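Local coordinates for mitogen-activated protein kinase kinase kinase 15 (PDB 6V0M), which is a serine/threonine kinase that probably phosphorylates MAP kinase kinases in stress signalling, its sterile alpha-motif domain probably mediating complex formation with related ASK kinases, at residues Glu6-Trp10 with Tyr29-Leu35; Lys23-Tyr29 with Tyr45-Arg49; Ile38-Leu43 with Leu53-Trp57. All blocks are in the same frame, centred on the assembly; numbering follows the deposited sequence.

Contact 1. Residues Glu6-Trp10 with Tyr29-Leu35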
loop_
_atom_site.group_PDB
_atom_site.type_symbol
_atom_site.label_atom_id
_atom_site.label_comp_id
_atom_site.label_asym_id
_atom_site.label_seq_id
_atom_site.Cartn_x
_atom_site.Cartn_y
_atom_site.Cartn_z
ATOM N N GLU A 6 1.782 -8.148 -8.710
ATOM C CA GLU A 6 0.578 -8.084 -7.836
ATOM C C GLU A 6 0.514 -6.782 -7.037
ATOM O O GLU A 6 -0.540 -6.155 -6.921
ATOM C CB GLU A 6 0.444 -9.305 -6.916
ATOM C CG GLU A 6 1.560 -9.587 -5.920
ATOM C CD GLU A 6 1.151 -10.520 -4.746
ATOM O OE1 GLU A 6 0.115 -11.256 -4.816
ATOM O OE2 GLU A 6 1.899 -10.544 -3.741
ATOM N N LEU A 7 1.670 -6.361 -6.520
ATOM C CA LEU A 7 1.811 -5.112 -5.788
ATOM C C LEU A 7 1.514 -3.942 -6.689
ATOM O O LEU A 7 0.765 -3.065 -6.327
ATOM C CB LEU A 7 3.227 -5.004 -5.196
ATOM C CG LEU A 7 3.605 -3.646 -4.552
ATOM C CD1 LEU A 7 2.729 -3.394 -3.362
ATOM C CD2 LEU A 7 5.085 -3.533 -4.229
ATOM N N ILE A 8 2.180 -3.882 -7.842
ATOM C CA ILE A 8 2.033 -2.766 -8.779
ATOM C C ILE A 8 0.568 -2.598 -9.234
ATOM O O ILE A 8 0.029 -1.465 -9.253
ATOM C CB ILE A 8 2.976 -2.938 -9.928
ATOM C CG1 ILE A 8 4.425 -2.713 -9.438
ATOM C CG2 ILE A 8 2.637 -1.991 -11.085
ATOM C CD1 ILE A 8 5.510 -3.048 -10.476
ATOM N N ASP A 9 -0.085 -3.721 -9.571
ATOM C CA ASP A 9 -1.470 -3.681 -10.013
ATOM C C ASP A 9 -2.413 -3.121 -8.937
ATOM O O ASP A 9 -3.281 -2.315 -9.233
ATOM C CB ASP A 9 -1.945 -5.057 -10.473
ATOM C CG ASP A 9 -1.314 -5.498 -11.779
ATOM O OD1 ASP A 9 -0.730 -4.654 -12.537
ATOM O OD2 ASP A 9 -1.412 -6.720 -12.038
ATOM N N TRP A 10 -2.211 -3.546 -7.683
ATOM C CA TRP A 10 -3.018 -3.105 -6.538
ATOM C C TRP A 10 -2.778 -1.594 -6.248
ATOM O O TRP A 10 -3.726 -0.846 -6.032
ATOM C CB TRP A 10 -2.697 -3.956 -5.295
ATOM C CG TRP A 10 -3.514 -3.622 -4.071
ATOM C CD1 TRP A 10 -4.659 -4.184 -3.696
ATOM C CD2 TRP A 10 -3.214 -2.624 -3.086
ATOM N NE1 TRP A 10 -5.093 -3.669 -2.483
ATOM C CE2 TRP A 10 -4.233 -2.676 -2.115
ATOM C CE3 TRP A 10 -2.145 -1.736 -2.901
ATOM C CZ2 TRP A 10 -4.240 -1.855 -0.995
ATOM C CZ3 TRP A 10 -2.166 -0.918 -1.815
ATOM C CH2 TRP A 10 -3.213 -1.002 -0.853
ATOM N N TYR A 29 8.920 -3.351 -0.402
ATOM C CA TYR A 29 7.556 -3.701 0.137
ATOM C C TYR A 29 6.894 -4.750 -0.763
ATOM O O TYR A 29 6.951 -4.687 -1.956
ATOM C CB TYR A 29 6.647 -2.501 0.270
ATOM C CG TYR A 29 6.960 -1.525 1.374
ATOM C CD1 TYR A 29 6.659 -1.810 2.693
ATOM C CD2 TYR A 29 7.521 -0.298 1.118
ATOM C CE1 TYR A 29 6.861 -0.911 3.695
ATOM C CE2 TYR A 29 7.819 0.585 2.141
ATOM C CZ TYR A 29 7.476 0.267 3.439
ATOM O OH TYR A 29 7.749 1.123 4.445
ATOM N N THR A 30 6.234 -5.713 -0.130
ATOM C CA THR A 30 5.365 -6.680 -0.830
ATOM C C THR A 30 3.950 -6.218 -0.543
ATOM O O THR A 30 3.684 -5.421 0.393
ATOM C CB THR A 30 5.569 -8.093 -0.298
ATOM O OG1 THR A 30 5.187 -8.141 1.082
ATOM C CG2 THR A 30 6.990 -8.583 -0.373
ATOM N N LEU A 31 3.024 -6.777 -1.320
ATOM C CA LEU A 31 1.618 -6.515 -1.100
ATOM C C LEU A 31 1.268 -6.986 0.303
ATOM O O LEU A 31 0.548 -6.299 1.041
ATOM C CB LEU A 31 0.771 -7.199 -2.170
ATOM C CG LEU A 31 -0.741 -6.948 -2.152
ATOM C CD1 LEU A 31 -1.078 -5.510 -2.061
ATOM C CD2 LEU A 31 -1.327 -7.557 -3.428
ATOM N N SER A 32 1.801 -8.140 0.713
ATOM C CA SER A 32 1.568 -8.606 2.092
ATOM C C SER A 32 1.940 -7.578 3.157
ATOM O O SER A 32 1.209 -7.338 4.163
ATOM C CB SER A 32 2.309 -9.912 2.350
ATOM O OG SER A 32 1.970 -10.358 3.609
ATOM N N ASP A 33 3.114 -6.959 2.982
ATOM C CA ASP A 33 3.571 -5.930 3.905
ATOM C C ASP A 33 2.545 -4.783 3.983
ATOM O O ASP A 33 2.328 -4.229 5.098
ATOM C CB ASP A 33 4.972 -5.336 3.541
ATOM C CG ASP A 33 6.097 -6.319 3.529
ATOM O OD1 ASP A 33 6.137 -7.264 4.356
ATOM O OD2 ASP A 33 7.068 -6.094 2.730
ATOM N N ILE A 34 2.034 -4.328 2.812
ATOM C CA ILE A 34 1.155 -3.173 2.728
ATOM C C ILE A 34 -0.169 -3.526 3.425
ATOM O O ILE A 34 -0.609 -2.788 4.249
ATOM C CB ILE A 34 0.913 -2.694 1.298
ATOM C CG1 ILE A 34 2.246 -2.191 0.615
ATOM C CG2 ILE A 34 -0.043 -1.571 1.236
ATOM C CD1 ILE A 34 3.017 -1.226 1.431
ATOM N N LEU A 35 -0.702 -4.698 3.093
ATOM C CA LEU A 35 -2.014 -5.113 3.686
ATOM C C LEU A 35 -1.964 -5.352 5.191
ATOM O O LEU A 35 -2.932 -5.090 5.905
ATOM C CB LEU A 35 -2.500 -6.353 2.967
ATOM C CG LEU A 35 -2.853 -6.171 1.494
ATOM C CD1 LEU A 35 -3.142 -7.568 0.922
ATOM C CD2 LEU A 35 -3.924 -5.141 1.213
HETATM O O HOH W 1 3.835 -8.507 -3.531
#

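Contact 2. Residues Lys23-Tyr29 with Tyr45-Arg49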
loop_
_atom_site.group_PDB
_atom_site.type_symbol
_atom_site.label_atom_id
_atom_site.label_comp_id
_atom_site.label_asym_id
_atom_site.label_seq_id
_atom_site.Cartn_x
_atom_site.Cartn_y
_atom_site.Cartn_z
ATOM N N LYS A 23 9.040 4.251 -5.869
ATOM C CA LYS A 23 9.471 4.439 -4.515
ATOM C C LYS A 23 9.117 3.260 -3.608
ATOM O O LYS A 23 9.997 2.742 -2.845
ATOM C CB LYS A 23 8.880 5.748 -3.949
ATOM C CG LYS A 23 9.673 6.950 -4.359
ATOM C CD LYS A 23 8.935 8.258 -4.052
ATOM C CE LYS A 23 8.802 8.557 -2.572
ATOM N NZ LYS A 23 7.746 9.612 -2.382
ATOM N N ILE A 24 7.855 2.800 -3.681
ATOM C CA ILE A 24 7.451 1.671 -2.883
ATOM C C ILE A 24 8.172 0.363 -3.226
ATOM O O ILE A 24 8.646 -0.401 -2.350
ATOM C CB ILE A 24 5.915 1.523 -2.963
ATOM C CG1 ILE A 24 5.341 2.773 -2.285
ATOM C CG2 ILE A 24 5.494 0.293 -2.224
ATOM C CD1 ILE A 24 3.819 2.899 -2.401
ATOM N N VAL A 25 8.300 0.126 -4.532
ATOM C CA VAL A 25 9.020 -1.061 -5.017
ATOM C C VAL A 25 10.487 -1.013 -4.606
ATOM O O VAL A 25 11.063 -2.021 -4.187
ATOM C CB VAL A 25 8.828 -1.157 -6.542
ATOM C CG1 VAL A 25 9.892 -2.086 -7.182
ATOM C CG2 VAL A 25 7.361 -1.557 -6.840
ATOM N N GLU A 26 11.111 0.153 -4.721
ATOM C CA GLU A 26 12.560 0.276 -4.345
ATOM C C GLU A 26 12.827 -0.047 -2.896
ATOM O O GLU A 26 13.889 -0.489 -2.576
ATOM C CB GLU A 26 13.055 1.663 -4.659
ATOM C CG GLU A 26 13.202 1.867 -6.154
ATOM C CD GLU A 26 13.532 3.301 -6.509
ATOM O OE1 GLU A 26 13.542 4.152 -5.596
ATOM O OE2 GLU A 26 13.742 3.577 -7.713
ATOM N N GLU A 27 11.823 0.135 -2.018
ATOM C CA GLU A 27 11.934 -0.266 -0.621
ATOM C C GLU A 27 11.687 -1.729 -0.365
ATOM O O GLU A 27 11.921 -2.223 0.738
ATOM C CB GLU A 27 10.994 0.574 0.256
ATOM C CG GLU A 27 11.280 2.047 0.351
ATOM C CD GLU A 27 12.693 2.361 0.830
ATOM O OE1 GLU A 27 13.245 1.696 1.732
ATOM O OE2 GLU A 27 13.304 3.266 0.222
ATOM N N GLY A 28 11.267 -2.489 -1.387
ATOM C CA GLY A 28 11.134 -3.915 -1.237
ATOM C C GLY A 28 9.872 -4.271 -0.429
ATOM O O GLY A 28 9.785 -5.316 0.158
ATOM N N TYR A 29 8.920 -3.351 -0.402
ATOM C CA TYR A 29 7.556 -3.701 0.137
ATOM C C TYR A 29 6.894 -4.750 -0.763
ATOM O O TYR A 29 6.951 -4.687 -1.956
ATOM C CB TYR A 29 6.647 -2.501 0.270
ATOM C CG TYR A 29 6.960 -1.525 1.374
ATOM C CD1 TYR A 29 6.659 -1.810 2.693
ATOM C CD2 TYR A 29 7.521 -0.298 1.118
ATOM C CE1 TYR A 29 6.861 -0.911 3.695
ATOM C CE2 TYR A 29 7.819 0.585 2.141
ATOM C CZ TYR A 29 7.476 0.267 3.439
ATOM O OH TYR A 29 7.749 1.123 4.445
ATOM N N TYR A 45 6.568 8.623 5.913
ATOM C CA TYR A 45 8.032 8.644 5.724
ATOM C C TYR A 45 8.366 8.511 4.234
ATOM O O TYR A 45 9.348 9.092 3.754
ATOM C CB TYR A 45 8.695 7.532 6.565
ATOM C CG TYR A 45 10.172 7.516 6.532
ATOM C CD1 TYR A 45 10.912 8.398 7.304
ATOM C CD2 TYR A 45 10.838 6.631 5.717
ATOM C CE1 TYR A 45 12.327 8.384 7.267
ATOM C CE2 TYR A 45 12.219 6.589 5.668
ATOM C CZ TYR A 45 12.952 7.458 6.454
ATOM O OH TYR A 45 14.314 7.427 6.368
ATOM N N LEU A 46 7.546 7.758 3.490
ATOM C CA LEU A 46 7.707 7.637 2.048
ATOM C C LEU A 46 7.355 8.909 1.317
ATOM O O LEU A 46 7.560 8.984 0.127
ATOM C CB LEU A 46 6.822 6.511 1.509
ATOM C CG LEU A 46 7.243 5.099 1.861
ATOM C CD1 LEU A 46 6.020 4.198 1.750
ATOM C CD2 LEU A 46 8.360 4.736 0.893
ATOM N N ARG A 47 6.834 9.894 2.051
ATOM C CA ARG A 47 6.346 11.159 1.491
ATOM C C ARG A 47 5.256 10.996 0.424
ATOM O O ARG A 47 5.216 11.765 -0.565
ATOM C CB ARG A 47 7.491 12.009 0.955
ATOM C CG ARG A 47 8.495 12.304 2.055
ATOM C CD ARG A 47 9.615 13.074 1.452
ATOM N NE ARG A 47 10.576 13.517 2.449
ATOM C CZ ARG A 47 11.793 13.002 2.622
ATOM N NH1 ARG A 47 12.211 11.970 1.893
ATOM N NH2 ARG A 47 12.603 13.517 3.542
ATOM N N LEU A 48 4.310 10.098 0.700
ATOM C CA LEU A 48 3.122 9.974 -0.113
ATOM C C LEU A 48 2.286 11.212 0.007
ATOM O O LEU A 48 2.142 11.792 1.090
ATOM C CB LEU A 48 2.291 8.734 0.190
ATOM C CG LEU A 48 2.768 7.289 0.176
ATOM C CD1 LEU A 48 1.540 6.395 0.037
ATOM C CD2 LEU A 48 3.757 7.059 -0.909
ATOM N N ARG A 49 1.760 11.671 -1.134
ATOM C CA ARG A 49 0.800 12.755 -1.171
ATOM C C ARG A 49 -0.530 12.308 -0.531
ATOM O O ARG A 49 -0.862 11.096 -0.520
ATOM C CB ARG A 49 0.555 13.166 -2.620
ATOM C CG ARG A 49 1.760 13.717 -3.370
ATOM C CD ARG A 49 1.330 14.106 -4.781
ATOM N NE ARG A 49 2.447 14.312 -5.701
ATOM C CZ ARG A 49 2.920 13.409 -6.571
ATOM N NH1 ARG A 49 2.425 12.173 -6.655
ATOM N NH2 ARG A 49 3.939 13.739 -7.360
#

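Contact 3. Residues Ile38-Leu43 with Leu53-Trp57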
loop_
_atom_site.group_PDB
_atom_site.type_symbol
_atom_site.label_atom_id
_atom_site.label_comp_id
_atom_site.label_asym_id
_atom_site.label_seq_id
_atom_site.Cartn_x
_atom_site.Cartn_y
_atom_site.Cartn_z
ATOM N N ILE A 38 2.391 -2.482 7.389
ATOM C CA ILE A 38 2.706 -1.052 7.419
ATOM C C ILE A 38 1.790 -0.231 8.303
ATOM O O ILE A 38 0.639 -0.612 8.616
ATOM C CB ILE A 38 2.733 -0.398 6.038
ATOM C CG1 ILE A 38 1.347 -0.447 5.414
ATOM C CG2 ILE A 38 3.880 -1.028 5.236
ATOM C CD1 ILE A 38 1.081 0.478 4.309
ATOM N N THR A 39 2.359 0.878 8.776
ATOM C CA THR A 39 1.631 1.851 9.544
ATOM C C THR A 39 1.490 3.064 8.701
ATOM O O THR A 39 2.210 3.259 7.702
ATOM C CB THR A 39 2.334 2.197 10.840
ATOM O OG1 THR A 39 3.570 2.917 10.547
ATOM C CG2 THR A 39 2.577 0.933 11.664
ATOM N N LYS A 40 0.601 3.955 9.134
ATOM C CA LYS A 40 0.438 5.217 8.438
ATOM C C LYS A 40 1.772 5.984 8.453
ATOM O O LYS A 40 2.091 6.683 7.487
ATOM C CB LYS A 40 -0.658 6.019 9.099
ATOM C CG LYS A 40 -1.590 6.634 8.083
ATOM C CD LYS A 40 -2.707 7.426 8.731
ATOM C CE LYS A 40 -3.316 6.655 9.888
ATOM N NZ LYS A 40 -4.660 7.145 10.257
ATOM N N GLU A 41 2.539 5.865 9.543
ATOM C CA GLU A 41 3.826 6.553 9.649
ATOM C C GLU A 41 4.827 6.148 8.559
ATOM O O GLU A 41 5.598 6.983 8.059
ATOM C CB GLU A 41 4.423 6.350 11.050
ATOM C CG GLU A 41 5.656 7.186 11.360
ATOM C CD GLU A 41 7.002 6.665 10.802
ATOM O OE1 GLU A 41 7.153 5.485 10.457
ATOM O OE2 GLU A 41 7.887 7.492 10.590
ATOM N N ASP A 42 4.777 4.880 8.145
ATOM C CA ASP A 42 5.617 4.365 7.018
ATOM C C ASP A 42 5.249 5.103 5.765
ATOM O O ASP A 42 6.141 5.505 5.042
ATOM C CB ASP A 42 5.406 2.865 6.766
ATOM C CG ASP A 42 5.911 2.008 7.915
ATOM O OD1 ASP A 42 7.080 2.221 8.302
ATOM O OD2 ASP A 42 5.131 1.132 8.458
ATOM N N LEU A 43 3.936 5.280 5.526
ATOM C CA LEU A 43 3.472 6.004 4.332
ATOM C C LEU A 43 3.926 7.486 4.349
ATOM O O LEU A 43 4.370 7.997 3.335
ATOM C CB LEU A 43 1.966 5.921 4.190
ATOM C CG LEU A 43 1.363 4.520 4.119
ATOM C CD1 LEU A 43 -0.154 4.598 4.146
ATOM C CD2 LEU A 43 1.878 3.800 2.899
ATOM N N LEU A 53 -2.383 8.622 -0.026
ATOM C CA LEU A 53 -2.210 8.094 1.295
ATOM C C LEU A 53 -3.586 7.793 1.896
ATOM O O LEU A 53 -3.809 6.751 2.476
ATOM C CB LEU A 53 -1.473 9.071 2.150
ATOM C CG LEU A 53 -0.968 8.467 3.454
ATOM C CD1 LEU A 53 0.355 9.218 3.816
ATOM C CD2 LEU A 53 -1.983 8.479 4.553
ATOM N N CYS A 54 -4.521 8.691 1.642
ATOM C CA CYS A 54 -5.919 8.545 2.193
ATOM C C CYS A 54 -6.579 7.296 1.620
ATOM O O CYS A 54 -7.024 6.430 2.373
ATOM C CB CYS A 54 -6.646 9.774 1.864
ATOM S SG CYS A 54 -8.362 9.709 2.302
ATOM N N ARG A 55 -6.507 7.173 0.292
ATOM C CA ARG A 55 -7.044 6.042 -0.460
ATOM C C ARG A 55 -6.430 4.736 -0.099
ATOM O O ARG A 55 -7.122 3.712 0.105
ATOM C CB ARG A 55 -6.799 6.271 -1.993
ATOM C CG ARG A 55 -7.821 7.239 -2.493
ATOM C CD ARG A 55 -7.894 7.417 -3.996
ATOM N NE ARG A 55 -6.606 7.580 -4.545
ATOM C CZ ARG A 55 -6.027 8.715 -4.868
ATOM N NH1 ARG A 55 -6.554 9.934 -4.684
ATOM N NH2 ARG A 55 -4.825 8.624 -5.335
ATOM N N LEU A 56 -5.091 4.725 -0.072
ATOM C CA LEU A 56 -4.371 3.534 0.211
ATOM C C LEU A 56 -4.643 3.026 1.647
ATOM O O LEU A 56 -4.940 1.828 1.864
ATOM C CB LEU A 56 -2.891 3.808 -0.056
ATOM C CG LEU A 56 -2.056 2.574 -0.198
ATOM C CD1 LEU A 56 -0.833 2.919 -1.054
ATOM C CD2 LEU A 56 -1.731 2.143 1.203
ATOM N N TRP A 57 -4.576 3.942 2.608
ATOM C CA TRP A 57 -4.812 3.559 3.974
ATOM C C TRP A 57 -6.265 3.115 4.198
ATOM O O TRP A 57 -6.526 2.228 5.011
ATOM C CB TRP A 57 -4.472 4.717 4.911
ATOM C CG TRP A 57 -4.549 4.342 6.302
ATOM C CD1 TRP A 57 -5.446 4.774 7.227
ATOM C CD2 TRP A 57 -3.680 3.412 6.969
ATOM N NE1 TRP A 57 -5.218 4.150 8.416
ATOM C CE2 TRP A 57 -4.112 3.332 8.293
ATOM C CE3 TRP A 57 -2.591 2.658 6.571
ATOM C CZ2 TRP A 57 -3.480 2.501 9.230
ATOM C CZ3 TRP A 57 -1.925 1.880 7.540
ATOM C CH2 TRP A 57 -2.382 1.812 8.815
#

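Contact 1. Residues Glu6-Trp10 with Tyr29-Leu35
Leu31 lies over one face of the Trp10 indole, and this pair centres the packing of helix 4-13 against helix 31-37 in the five-helix sterile alpha-motif (SAM) fold. The evidence for a CH-pi contact is the position of Leu31 CD1: it stands 3.9 Å from the centroid of the five-membered ring of Trp10 and 22° off the ring normal. The other branch of Leu31, CD2, turns to the carbonyl oxygen of Glu6 at 3.8 Å. Further out on the benzo ring, Ile34 CG2 comes to 3.8 Å from Trp10 CZ3, while Leu35 CD2 packs obliquely on CZ2 of Trp10. With its CG trans to the backbone nitrogen (chi1 -178°), Trp10 reaches across to all three residues, and Leu56, Ala59 and Val60 of helix 50-70 touch it as well. An alanine in place of Trp10 would leave Leu31 CD1 without the ring it rests on and would probably open a gap where the indole meets Leu56 and Ala59.

Leu7 fills the neighbouring position, its CD1 4.2 Å from Ile34 CG1 and its CD2 3.2 Å from the carbonyl oxygen of Tyr29. The short segments run at 47° to each other, with their axes 10.2 Å apart at closest approach. Thr30 and Asp33 form a capping box at the start of helix 31-37; the Leu31 amide there is taken by a water. That water accepts from Leu31 N at 2.9 Å and donates to the Glu6 carboxylate oxygen OE2.

Contact 2. Residues Lys23-Tyr29 with Tyr45-Arg49
A chi1 of -82° sets Lys23 CG beside its own backbone nitrogen, and a bend at chi3 (69°) carries the amine across to the backbone of Leu46. On the other side Leu46 has its CG trans to the carbonyl carbon (chi1 -71°), which sends both methyl branches in among Ile24, Glu27 and Tyr29. The amine NZ of Lys23 donates to the carbonyl oxygen of Leu46 at 2.6 Å, nearly in line with the C=O bond. The next carbonyl oxygen, Arg47 O, lies further from Lys23 NZ, at 3.8 Å.

This bond falls where the chain turns out of helix 40-45. Arg47 has positive phi and is the first residue to leave helical geometry, in a Schellman motif, so the lysine donates to a carbonyl at the C-terminal end of that helix. Placed there, the lysine's positive charge would probably interact favourably with the helix dipole.

The two branches of Leu46 have separate partners. CD1 approaches the Tyr29 ring obliquely, 4.1 Å from CE2, and also reaches Ile24 CG1 at 4.3 Å. CD2 meets the aliphatic part of Glu27, with CG 4.0 Å away; the two side chains lie alongside each other, pointing opposite ways. Beyond Leu46, Ile24 CD1 packs on Leu48 CD2 at 4.4 Å. Helix 18-26 ends in a Schellman motif of its own at Gly28, so the contact brings together two helix C-termini.

The contact lies near the outside of the SAM domain and joins helix 18-26 to the loop between helix 40-45 and helix 50-70. Ile24 continues inward to Leu11 of helix 4-13, while Leu48 also touches Thr20 of helix 18-26 and Leu43 of helix 40-45.

Contact 3. Residues Ile38-Leu43 with Leu53-Trp57
In the SAM fold the short helix 40-45 packs on the beginning of the long C-terminal helix 50-70, and Trp57 and Leu43 are central to that interface. The indole of Trp57 lies along the N-terminal turn of the short helix. The aliphatic chain of Lys40 lies along one of its faces, the two side chains pointing roughly at right angles to each other. Lys40 CG sits over the centre of the indole, 4.0 Å above its plane. Further along the same chain, CE makes a CH-pi contact with the five-membered ring, 3.8 Å from its centroid and 27° off the normal. A kink at chi3 (-45°) in the otherwise extended lysine lets CE follow the ring to NE1 of Trp57.

The edge of the indole is occupied too: the carbonyl oxygen of Ile38 lies near the ring plane, 3.7 Å from CZ3. Arg64, further along helix 50-70, donates a hydrogen bond to this oxygen, so the helix that supplies the tryptophan also satisfies the carbonyl it packs against.

Leu43 fills the space deeper between the helices. Its CB rests 3.7 Å from Leu53 CD1, while its own CD1 approaches the indole obliquely at CE3 of Trp57 and also meets Leu56 CD2 at 4.1 Å. Leu56 continues to Trp10 and Leu11 of helix 4-13, and Leu53 also touches Leu48 in the loop between the two helices. The first turn of the short helix is held by a capping box of Thr39 and Asp42. Its stronger bond runs from Thr39 N to Asp42 OD2, 2.8 Å long, with an N-H...O angle of 171°; the return bond from Asp42 N to Thr39 OG1 is weak.

How the contacts relate
The three contacts tie all five helices of the SAM domain into one bundle. Contacts 1 and 3 follow in series along the chain and lie on opposite sides of its centre, their own centres about 13 Å apart; Trp10 CH2 bridges them by packing 3.8 Å from Leu56 CG. Contact 2 interleaves with both in sequence, its centre about 11 Å from that of contact 1 and about 10 Å from that of contact 3. Tyr29 belongs to contacts 1 and 2 and reaches contact 3, with CE1 3.4 Å from Ile38 CG2. Leu48 of contact 2 also meets contact 3, its CG 3.6 Å from the carbonyl oxygen of Leu43.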